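Flavoprotein (Thermotoga maritima, PDB 5V8S) probably works as an oxidoreductase that passes electrons between a flavin mononucleotide domain and a di-iron centre. Local coordinates at residues L56-G61 with K83-K88; T91-N96 with H115-I120; V270-M275 with P297-F302; A322-V327 with P354-G359. The protein carries 1 engineered substitution. One frame throughout, in Å; residues are numbered along the deposited sequence. Where two conformers were deposited one is given.

Interactions 1 and 2 belong to the metallo-beta-lactamase-like part, and both reach the same mixed sheet. Their centres lie about 13 Å apart, and they meet where Lys88 O lies 2.6 Å from His115 NE2, probably a hydrogen bond. Interaction 2 is near the metal site: the side chain of Val95 is about 10 Å from the mu-oxo-diiron group. Interactions 3 and 4 belong to the flavodoxin-like part, with centres about 10 Å apart. Strands 267-273 and 322-327 are neighbours in its parallel sheet, and Ile271 N lies 2.8 Å from Ile324 O. The two pairs sit on opposite sides of the chain's centre; interactions 2 and 3 are about 49 Å apart between centres.

Interaction 1: residues L56-G61 with K83-K88; sequences LVKLNG and KIVDPK
Lys58 and Ile84 make the polar link of this contact. Lys58 NZ donates to the backbone O of Ile84 at 3.0 Å. The ammonium comes in nearly along the C=O axis, with an angle of 161° at the oxygen. The lysine chain is bent at chi3 (84°), which places CE 3.7 Å from the same Ile84 O. The methylene at CE also passes Val85 CG2 at 4.2 Å, the two side chains running in opposite directions. This contact joins an inner strand of the metallo-beta-lactamase-like sheet to the loop between helix 74-82 and strand 92-94. Strand 50-59 is hydrogen-bonded on one flank to Tyr28 and Glu26, and on the other to Val64. The apolar packing centres on one methyl group. Leu56 CG lies anti to the backbone N, and its CD2 branch fits against both loop residues. It touches Val85 CG1 at 3.6 Å and Ile84 CD1 at 3.8 Å. The Leu56 and Ile84 side chains run past one another, antiparallel, while Leu56 meets Val85 at a slant. Ile84 also packs on Tyr28 and Leu30 of strand 26-34, and Val85 on Asn63. Within the loop, a side-chain bond to the backbone forms an Asx turn: Asp86 OD1 accepts from Lys88 N at 3.0 Å, from the anti side, 35° out of the carboxylate plane.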
# COMPACT_ATOMS: atom_id res chain seq x y z
N LEU A 56 34.28 -13.11 -11.52
CA LEU A 56 35.19 -13.34 -12.64
C LEU A 56 36.07 -14.54 -12.32
O LEU A 56 36.73 -14.57 -11.28
CB LEU A 56 36.07 -12.11 -12.91
CG LEU A 56 37.03 -12.28 -14.09
CD1 LEU A 56 36.27 -12.16 -15.40
CD2 LEU A 56 38.16 -11.26 -14.03
N VAL A 57 36.10 -15.51 -13.23
CA VAL A 57 36.93 -16.70 -13.09
C VAL A 57 38.02 -16.60 -14.13
O VAL A 57 37.74 -16.60 -15.33
CB VAL A 57 36.13 -18.01 -13.27
CG1 VAL A 57 36.97 -19.20 -12.82
CG2 VAL A 57 34.81 -17.95 -12.50
N LYS A 58 39.28 -16.51 -13.69
CA LYS A 58 40.41 -16.39 -14.59
C LYS A 58 41.06 -17.76 -14.71
O LYS A 58 41.56 -18.30 -13.71
CB LYS A 58 41.40 -15.35 -14.08
CG LYS A 58 40.77 -13.96 -13.99
CD LYS A 58 41.78 -12.87 -13.65
CE LYS A 58 42.51 -12.36 -14.88
NZ LYS A 58 43.46 -11.23 -14.55
N LEU A 59 41.05 -18.31 -15.91
CA LEU A 59 41.53 -19.66 -16.18
C LEU A 59 42.60 -19.63 -17.25
O LEU A 59 42.91 -18.59 -17.84
CB LEU A 59 40.35 -20.55 -16.61
CG LEU A 59 39.19 -20.59 -15.61
CD1 LEU A 59 37.91 -21.14 -16.23
CD2 LEU A 59 39.60 -21.44 -14.39
N ASN A 60 43.19 -20.80 -17.50
CA ASN A 60 44.17 -20.96 -18.57
C ASN A 60 43.39 -21.03 -19.88
O ASN A 60 42.75 -22.04 -20.18
CB ASN A 60 44.99 -22.22 -18.34
CG ASN A 60 45.95 -22.51 -19.46
OD1 ASN A 60 46.21 -21.68 -20.33
ND2 ASN A 60 46.51 -23.71 -19.44
N GLY A 61 43.42 -19.94 -20.64
CA GLY A 61 42.77 -19.89 -21.93
C GLY A 61 41.38 -19.28 -21.91
O GLY A 61 40.75 -19.21 -22.97
N LYS A 83 39.83 -3.15 -13.42
CA LYS A 83 40.94 -3.18 -12.48
C LYS A 83 41.49 -4.58 -12.28
O LYS A 83 42.64 -4.73 -11.84
CB LYS A 83 40.52 -2.57 -11.14
CG LYS A 83 40.13 -1.09 -11.21
CD LYS A 83 39.78 -0.54 -9.83
CE LYS A 83 39.20 0.86 -9.89
NZ LYS A 83 38.84 1.38 -8.53
N ILE A 84 40.71 -5.61 -12.62
CA ILE A 84 41.14 -7.00 -12.43
C ILE A 84 41.34 -7.75 -13.74
O ILE A 84 41.89 -8.86 -13.71
CB ILE A 84 40.20 -7.77 -11.49
CG1 ILE A 84 38.79 -7.81 -12.06
CG2 ILE A 84 40.20 -7.12 -10.12
CD1 ILE A 84 37.85 -8.69 -11.30
N VAL A 85 40.90 -7.21 -14.87
CA VAL A 85 41.13 -7.85 -16.16
C VAL A 85 40.94 -6.80 -17.25
O VAL A 85 40.10 -5.90 -17.13
CB VAL A 85 40.19 -9.06 -16.36
CG1 VAL A 85 38.73 -8.62 -16.46
CG2 VAL A 85 40.59 -9.86 -17.58
N ASP A 86 41.73 -6.91 -18.31
CA ASP A 86 41.43 -6.18 -19.52
C ASP A 86 40.14 -6.77 -20.08
O ASP A 86 40.13 -7.95 -20.45
CB ASP A 86 42.57 -6.34 -20.52
CG ASP A 86 42.42 -5.44 -21.75
OD1 ASP A 86 41.28 -5.15 -22.16
OD2 ASP A 86 43.46 -5.03 -22.30
N PRO A 87 39.04 -6.02 -20.14
CA PRO A 87 37.78 -6.61 -20.64
C PRO A 87 37.93 -7.27 -22.00
O PRO A 87 37.21 -8.23 -22.31
CB PRO A 87 36.83 -5.41 -20.68
CG PRO A 87 37.37 -4.47 -19.65
CD PRO A 87 38.87 -4.62 -19.73
N LYS A 88 38.88 -6.80 -22.81
CA LYS A 88 39.11 -7.40 -24.11
C LYS A 88 39.56 -8.85 -24.01
O LYS A 88 39.47 -9.59 -25.00
CB LYS A 88 40.17 -6.58 -24.85
CG LYS A 88 39.70 -5.21 -25.24
CD LYS A 88 40.69 -4.52 -26.15
CE LYS A 88 41.98 -4.20 -25.41
NZ LYS A 88 42.92 -3.42 -26.25

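Interaction 2: residues T91-N96 with H115-I120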
# COMPACT_ATOMS: atom_id res chain seq x y z
N THR A 91 36.32 -13.93 -22.42
CA THR A 91 35.96 -14.90 -23.44
C THR A 91 34.56 -15.47 -23.27
O THR A 91 33.97 -15.91 -24.27
CB THR A 91 36.95 -16.09 -23.44
OG1 THR A 91 37.01 -16.68 -22.14
CG2 THR A 91 38.37 -15.65 -23.87
N HIS A 92 34.02 -15.46 -22.05
CA HIS A 92 32.73 -16.06 -21.75
C HIS A 92 31.98 -15.18 -20.77
O HIS A 92 32.59 -14.58 -19.89
CB HIS A 92 32.91 -17.43 -21.09
CG HIS A 92 33.52 -18.45 -21.97
ND1 HIS A 92 34.86 -18.45 -22.29
CD2 HIS A 92 32.97 -19.51 -22.61
CE1 HIS A 92 35.12 -19.47 -23.09
NE2 HIS A 92 33.99 -20.12 -23.31
N ILE A 93 30.66 -15.11 -20.94
CA ILE A 93 29.77 -14.52 -19.95
C ILE A 93 28.65 -15.52 -19.67
O ILE A 93 27.93 -15.93 -20.59
CB ILE A 93 29.18 -13.17 -20.40
CG1 ILE A 93 30.30 -12.17 -20.70
CG2 ILE A 93 28.26 -12.61 -19.31
CD1 ILE A 93 29.85 -10.87 -21.33
N ILE A 94 28.49 -15.90 -18.40
CA ILE A 94 27.42 -16.80 -17.98
C ILE A 94 26.32 -15.97 -17.35
O ILE A 94 26.57 -15.18 -16.44
CB ILE A 94 27.94 -17.86 -16.99
CG1 ILE A 94 28.96 -18.78 -17.69
CG2 ILE A 94 26.76 -18.69 -16.45
CD1 ILE A 94 29.59 -19.84 -16.77
N VAL A 95 25.11 -16.15 -17.85
CA VAL A 95 23.93 -15.43 -17.37
C VAL A 95 23.01 -16.46 -16.73
O VAL A 95 22.25 -17.16 -17.41
CB VAL A 95 23.24 -14.67 -18.51
CG1 VAL A 95 22.02 -13.93 -18.00
CG2 VAL A 95 24.23 -13.71 -19.15
N ASN A 96 23.07 -16.57 -15.40
CA ASN A 96 22.23 -17.52 -14.69
C ASN A 96 20.76 -17.09 -14.67
O ASN A 96 19.88 -17.94 -14.51
CB ASN A 96 22.72 -17.64 -13.24
CG ASN A 96 24.03 -18.40 -13.12
OD1 ASN A 96 24.15 -19.53 -13.60
ND2 ASN A 96 25.03 -17.79 -12.45
N HIS A 115 34.38 -7.44 -28.98
CA HIS A 115 34.44 -8.57 -29.89
C HIS A 115 33.48 -9.64 -29.38
O HIS A 115 32.99 -9.56 -28.26
CB HIS A 115 35.87 -9.13 -30.04
CG HIS A 115 36.49 -9.55 -28.74
ND1 HIS A 115 36.13 -10.70 -28.08
CD2 HIS A 115 37.46 -8.97 -27.99
CE1 HIS A 115 36.83 -10.80 -26.96
NE2 HIS A 115 37.64 -9.76 -26.88
N ASP A 116 33.23 -10.63 -30.23
CA ASP A 116 32.30 -11.69 -29.86
C ASP A 116 32.78 -12.40 -28.60
O ASP A 116 33.98 -12.60 -28.39
CB ASP A 116 32.19 -12.71 -30.99
CG ASP A 116 31.43 -12.19 -32.19
OD1 ASP A 116 30.86 -11.07 -32.11
OD2 ASP A 116 31.40 -12.90 -33.22
N VAL A 117 31.83 -12.78 -27.75
CA VAL A 117 32.09 -13.66 -26.62
C VAL A 117 31.04 -14.76 -26.64
O VAL A 117 29.99 -14.63 -27.26
CB VAL A 117 32.05 -12.90 -25.27
CG1 VAL A 117 33.21 -11.94 -25.17
CG2 VAL A 117 30.76 -12.15 -25.15
N GLU A 118 31.34 -15.86 -25.94
CA GLU A 118 30.34 -16.89 -25.74
C GLU A 118 29.46 -16.51 -24.55
O GLU A 118 29.95 -16.44 -23.42
CB GLU A 118 31.00 -18.25 -25.52
CG GLU A 118 30.01 -19.37 -25.39
CD GLU A 118 30.68 -20.73 -25.38
OE1 GLU A 118 31.04 -21.23 -26.47
OE2 GLU A 118 30.86 -21.28 -24.28
N ILE A 119 28.19 -16.24 -24.82
CA ILE A 119 27.20 -15.92 -23.78
C ILE A 119 26.40 -17.18 -23.50
O ILE A 119 25.76 -17.73 -24.41
CB ILE A 119 26.29 -14.76 -24.22
CG1 ILE A 119 27.13 -13.53 -24.58
CG2 ILE A 119 25.26 -14.44 -23.12
CD1 ILE A 119 26.32 -12.33 -25.12
N ILE A 120 26.41 -17.66 -22.26
CA ILE A 120 25.74 -18.90 -21.89
C ILE A 120 24.51 -18.58 -21.05
O ILE A 120 24.61 -17.84 -20.06
CB ILE A 120 26.69 -19.84 -21.13
CG1 ILE A 120 27.83 -20.27 -22.05
CG2 ILE A 120 25.94 -21.06 -20.59
CD1 ILE A 120 28.96 -20.92 -21.32
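The backbone O of Ile93 accepts a hydrogen bond from Ile120 N at 2.8 Å and a weaker CA-H...O contact from Ile119 CA at 3.3 Å. Strands 92-94 and 118-120 are adjacent and parallel, 13° apart, and the chain between them carries helix 106-113, a beta-alpha-beta crossover of the metallo-beta-lactamase-like fold. Further bonds continue along the pair: Ile93 N gives to Glu118 O at 2.9 Å, Val95 N to Ile120 O at 2.8 Å, and Glu118 N to Thr91 O. Side chains alternate between the two faces. On the face of Ile93 and Ile119, Ile93 CD1 reaches Val117 CG2, just before the strand, at 4.1 Å. Leu110 of helix 106-113 packs on all three. On the other, Ile94 and Ile120 pack against Phe156 of strand 152-158, in the layer between the two sheets of the domain. His92 and Glu118 are on the same face, two residues before Ile94 and Ile120, and extend together from the sheet. Thr91 OG1 is hydrogen-bonded to His92 ND1 at 2.8 Å and also to Asn63 N. With CG anti to the backbone N (chi1 -177°) and the chain extended beyond it, Glu118 runs beside the imidazole. The carboxylate plane is turned 89° from the imidazole plane, and Glu118 OE2 reaches the ring edge, in the ring plane, 3.2 Å from His92 CD2.

Interaction 3: residues V270-M275 with P297-F302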
# COMPACT_ATOMS: atom_id res chain seq x y z
N VAL A 270 0.63 -11.04 14.75
CA VAL A 270 -0.67 -10.40 14.92
C VAL A 270 -0.69 -9.21 13.98
O VAL A 270 0.17 -8.32 14.07
CB VAL A 270 -0.87 -9.94 16.37
CG1 VAL A 270 -2.27 -9.32 16.54
CG2 VAL A 270 -0.67 -11.10 17.33
N ILE A 271 -1.69 -9.18 13.10
CA ILE A 271 -1.76 -8.19 12.03
C ILE A 271 -3.17 -7.60 12.06
O ILE A 271 -4.14 -8.34 11.90
CB ILE A 271 -1.49 -8.83 10.66
CG1 ILE A 271 -0.13 -9.50 10.60
CG2 ILE A 271 -1.62 -7.78 9.54
CD1 ILE A 271 -0.05 -10.53 9.51
N TYR A 272 -3.27 -6.29 12.24
CA TYR A 272 -4.60 -5.70 12.30
C TYR A 272 -4.62 -4.27 11.81
O TYR A 272 -3.61 -3.56 11.80
CB TYR A 272 -5.18 -5.78 13.72
CG TYR A 272 -4.48 -5.00 14.80
CD1 TYR A 272 -3.40 -5.55 15.50
CD2 TYR A 272 -4.95 -3.77 15.23
CE1 TYR A 272 -2.78 -4.85 16.51
CE2 TYR A 272 -4.33 -3.07 16.25
CZ TYR A 272 -3.26 -3.63 16.92
OH TYR A 272 -2.65 -2.95 17.97
N ASP A 273 -5.82 -3.83 11.42
CA ASP A 273 -6.10 -2.44 11.09
C ASP A 273 -7.15 -1.89 12.05
O ASP A 273 -8.20 -2.50 12.24
CB ASP A 273 -6.47 -2.22 9.60
CG ASP A 273 -7.72 -2.99 9.13
OD1 ASP A 273 -8.23 -3.89 9.84
OD2 ASP A 273 -8.19 -2.68 7.98
N SER A 274 -6.85 -0.74 12.65
CA SER A 274 -7.71 -0.13 13.65
C SER A 274 -8.04 1.24 13.09
O SER A 274 -7.21 2.16 13.17
CB SER A 274 -7.01 -0.09 14.99
OG SER A 274 -7.85 0.47 15.97
N MET A 275 -9.23 1.33 12.46
CA MET A 275 -9.67 2.57 11.82
C MET A 275 -9.96 3.63 12.85
O MET A 275 -9.71 4.81 12.58
CB MET A 275 -10.92 2.31 10.97
CG MET A 275 -10.65 1.61 9.62
SD MET A 275 -12.12 1.09 8.64
CE MET A 275 -12.77 2.68 8.17
N PRO A 297 4.31 -12.58 20.88
CA PRO A 297 3.73 -12.00 19.67
C PRO A 297 4.67 -11.02 18.99
O PRO A 297 5.41 -10.29 19.64
CB PRO A 297 2.49 -11.25 20.19
CG PRO A 297 2.23 -11.79 21.51
CD PRO A 297 3.55 -12.17 22.08
N VAL A 298 4.58 -11.01 17.66
CA VAL A 298 5.12 -9.94 16.82
C VAL A 298 3.91 -9.23 16.24
O VAL A 298 3.02 -9.88 15.69
CB VAL A 298 6.01 -10.51 15.71
CG1 VAL A 298 6.53 -9.41 14.84
CG2 VAL A 298 7.15 -11.33 16.32
N VAL A 299 3.85 -7.91 16.40
CA VAL A 299 2.61 -7.15 16.17
C VAL A 299 2.80 -6.13 15.06
O VAL A 299 3.75 -5.33 15.09
CB VAL A 299 2.13 -6.47 17.47
CG1 VAL A 299 0.81 -5.74 17.24
CG2 VAL A 299 1.99 -7.50 18.60
N TYR A 300 1.88 -6.13 14.11
CA TYR A 300 1.85 -5.17 13.02
C TYR A 300 0.49 -4.48 13.01
O TYR A 300 -0.53 -5.14 12.78
CB TYR A 300 2.11 -5.85 11.68
CG TYR A 300 3.53 -6.34 11.59
CD1 TYR A 300 4.56 -5.44 11.37
CD2 TYR A 300 3.84 -7.69 11.72
CE1 TYR A 300 5.87 -5.86 11.27
CE2 TYR A 300 5.17 -8.12 11.65
CZ TYR A 300 6.17 -7.20 11.43
OH TYR A 300 7.49 -7.63 11.34
N LYS A 301 0.48 -3.17 13.21
CA LYS A 301 -0.75 -2.40 13.33
C LYS A 301 -0.81 -1.31 12.26
O LYS A 301 0.10 -0.49 12.16
CB LYS A 301 -0.81 -1.72 14.71
CG LYS A 301 -2.03 -0.80 14.91
CD LYS A 301 -1.83 0.32 15.96
CE LYS A 301 -0.96 -0.03 17.11
NZ LYS A 301 -0.90 1.13 18.08
N PHE A 302 -1.91 -1.29 11.50
CA PHE A 302 -2.24 -0.17 10.62
C PHE A 302 -3.18 0.76 11.38
O PHE A 302 -4.31 0.38 11.68
CB PHE A 302 -2.96 -0.66 9.37
CG PHE A 302 -2.13 -1.53 8.47
CD1 PHE A 302 -1.27 -0.97 7.55
CD2 PHE A 302 -2.22 -2.90 8.54
CE1 PHE A 302 -0.50 -1.77 6.72
CE2 PHE A 302 -1.44 -3.72 7.70
CZ PHE A 302 -0.60 -3.15 6.79
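Tyr300 O accepts a hydrogen bond from Tyr272 N at 3.0 Å and a weaker CA-H...O contact from Ile271 CA at 3.4 Å. Phe302 O likewise takes Ser274 N at 2.9 Å together with Asp273 CA. Val270 N gives to Val298 O, Tyr300 N to Val270 O, and Phe302 N to Tyr272 O. These bonds pair two parallel strands of the beta-alpha-beta unit that opens the flavodoxin-like domain. On the other edge of strand 267-273, Ile271 and Asp273 bond to Gly326. Tyr272 CG stands between its backbone N and carbonyl carbon (chi1 65°), and the ring lies beside Lys301. Lys301 CB lies over one ring face, displaced toward the rim, 4.2 Å from the centroid, a CH-pi contact, while Lys301 CG touches Tyr272 CE2 at 3.5 Å. The polar ends of these two are met outside the strands: Tyr272 OH by Glu280, Lys301 NZ by a salt bridge to Glu306. Tyr300 OH, on the other face, bonds Asp316. Ser274 OG accepts from Glu280 N. In flavodoxins the loop after this strand holds the FMN phosphate, probably here too. The pairing rests on main-chain bonds; phenol and ammonium tie this edge to helix 278-292 and Glu306.

Interaction 4: residues A322-V327 with P354-G359; sequences ALIFGV and PVLVFG
Strands 322-327 and 354-359 run parallel, 14° apart, with their axes 4.6 Å from each other at closest approach. Five N-H...O bonds cross between them, from Leu323 N to Pro354 O at the start to Val327 N to Phe358 O at the end. The shortest is Phe358 N to Phe325 O at 2.8 Å. Side chains then pack on both faces. Ile324 and Leu356 run alongside each other, with their CD1 methyls 3.7 Å apart. Ile324 CG2, anti to the backbone N, goes to the next residue on that face and meets Phe358 CE1 at 3.7 Å. The two side chains cross at a slant. The Phe358 ring also turns its edge to the backbone, so that Phe325 O lies in the ring plane, 3.8 Å from Phe358 CD1. These strands belong to a beta-alpha-beta unit of the flavodoxin-like fold, with helix 336-348 between them, near the middle of a five-stranded parallel sheet with helices on both sides. Met283 of helix 278-292 packs on Ile324 and Phe358, and Ile402 of helix 395-409 on Ile324 and Leu356. On the opposite face, Val355 CG1 comes to the edge of the Phe325 ring, in its plane, 3.5 Å from Phe325 CD2. Leu323 CB touches the other branch, Val355 CG2, at 4.1 Å. Helix 336-348 packs on this face, with Met338, Leu342 and Ile345 against Phe325.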
# COMPACT_ATOMS: atom_id res chain seq x y z
N ALA A 322 1.39 -19.39 14.13
CA ALA A 322 0.02 -19.02 13.82
C ALA A 322 -0.01 -17.54 13.50
O ALA A 322 0.89 -16.78 13.87
CB ALA A 322 -0.93 -19.30 14.99
N LEU A 323 -1.09 -17.13 12.83
CA LEU A 323 -1.37 -15.73 12.57
C LEU A 323 -2.69 -15.34 13.23
O LEU A 323 -3.61 -16.15 13.32
CB LEU A 323 -1.49 -15.44 11.06
CG LEU A 323 -0.34 -15.88 10.16
CD1 LEU A 323 -0.61 -15.46 8.73
CD2 LEU A 323 0.97 -15.29 10.67
N ILE A 324 -2.76 -14.10 13.67
CA ILE A 324 -4.00 -13.55 14.22
C ILE A 324 -4.28 -12.26 13.47
O ILE A 324 -3.42 -11.38 13.40
CB ILE A 324 -3.93 -13.28 15.73
CG1 ILE A 324 -3.73 -14.59 16.49
CG2 ILE A 324 -5.22 -12.59 16.20
CD1 ILE A 324 -3.84 -14.47 17.94
N PHE A 325 -5.49 -12.14 12.93
CA PHE A 325 -5.91 -10.97 12.17
C PHE A 325 -7.00 -10.22 12.92
O PHE A 325 -7.90 -10.84 13.49
CB PHE A 325 -6.44 -11.37 10.80
CG PHE A 325 -5.38 -11.90 9.89
CD1 PHE A 325 -4.52 -11.03 9.24
CD2 PHE A 325 -5.24 -13.26 9.71
CE1 PHE A 325 -3.52 -11.53 8.43
CE2 PHE A 325 -4.25 -13.76 8.90
CZ PHE A 325 -3.39 -12.89 8.25
N GLY A 326 -6.90 -8.89 12.95
CA GLY A 326 -7.97 -8.04 13.42
C GLY A 326 -8.42 -7.15 12.27
O GLY A 326 -7.60 -6.42 11.71
N VAL A 327 -9.70 -7.20 11.92
CA VAL A 327 -10.21 -6.67 10.66
C VAL A 327 -11.31 -5.64 10.95
O VAL A 327 -12.36 -5.98 11.50
CB VAL A 327 -10.75 -7.80 9.78
CG1 VAL A 327 -11.27 -7.24 8.49
CG2 VAL A 327 -9.67 -8.85 9.55
N PRO A 354 -2.41 -22.43 11.39
CA PRO A 354 -3.67 -21.99 11.98
C PRO A 354 -3.75 -20.48 12.12
O PRO A 354 -2.75 -19.79 12.31
CB PRO A 354 -3.67 -22.66 13.35
CG PRO A 354 -2.26 -22.97 13.63
CD PRO A 354 -1.56 -23.16 12.35
N VAL A 355 -4.98 -19.98 12.06
CA VAL A 355 -5.27 -18.55 12.10
C VAL A 355 -6.48 -18.31 12.99
O VAL A 355 -7.42 -19.11 13.00
CB VAL A 355 -5.55 -18.01 10.67
CG1 VAL A 355 -6.02 -16.56 10.67
CG2 VAL A 355 -4.30 -18.19 9.79
N LEU A 356 -6.45 -17.21 13.73
CA LEU A 356 -7.64 -16.65 14.37
C LEU A 356 -8.01 -15.37 13.65
O LEU A 356 -7.13 -14.57 13.33
CB LEU A 356 -7.39 -16.28 15.83
CG LEU A 356 -7.03 -17.40 16.80
CD1 LEU A 356 -6.74 -16.83 18.18
CD2 LEU A 356 -8.15 -18.44 16.85
N VAL A 357 -9.31 -15.15 13.45
CA VAL A 357 -9.82 -13.92 12.86
C VAL A 357 -10.71 -13.24 13.89
O VAL A 357 -11.60 -13.88 14.46
CB VAL A 357 -10.59 -14.17 11.55
CG1 VAL A 357 -11.17 -12.83 11.01
CG2 VAL A 357 -9.69 -14.82 10.52
N PHE A 358 -10.42 -11.98 14.16
CA PHE A 358 -11.28 -11.08 14.91
C PHE A 358 -11.76 -10.02 13.93
O PHE A 358 -10.96 -9.43 13.21
CB PHE A 358 -10.51 -10.40 16.05
CG PHE A 358 -10.03 -11.33 17.14
CD1 PHE A 358 -8.93 -12.13 16.96
CD2 PHE A 358 -10.66 -11.36 18.37
CE1 PHE A 358 -8.49 -12.97 17.98
CE2 PHE A 358 -10.22 -12.20 19.38
CZ PHE A 358 -9.14 -13.01 19.19
N GLY A 359 -13.05 -9.77 13.89
CA GLY A 359 -13.56 -8.81 12.92
C GLY A 359 -14.78 -8.08 13.43
O GLY A 359 -15.60 -8.64 14.16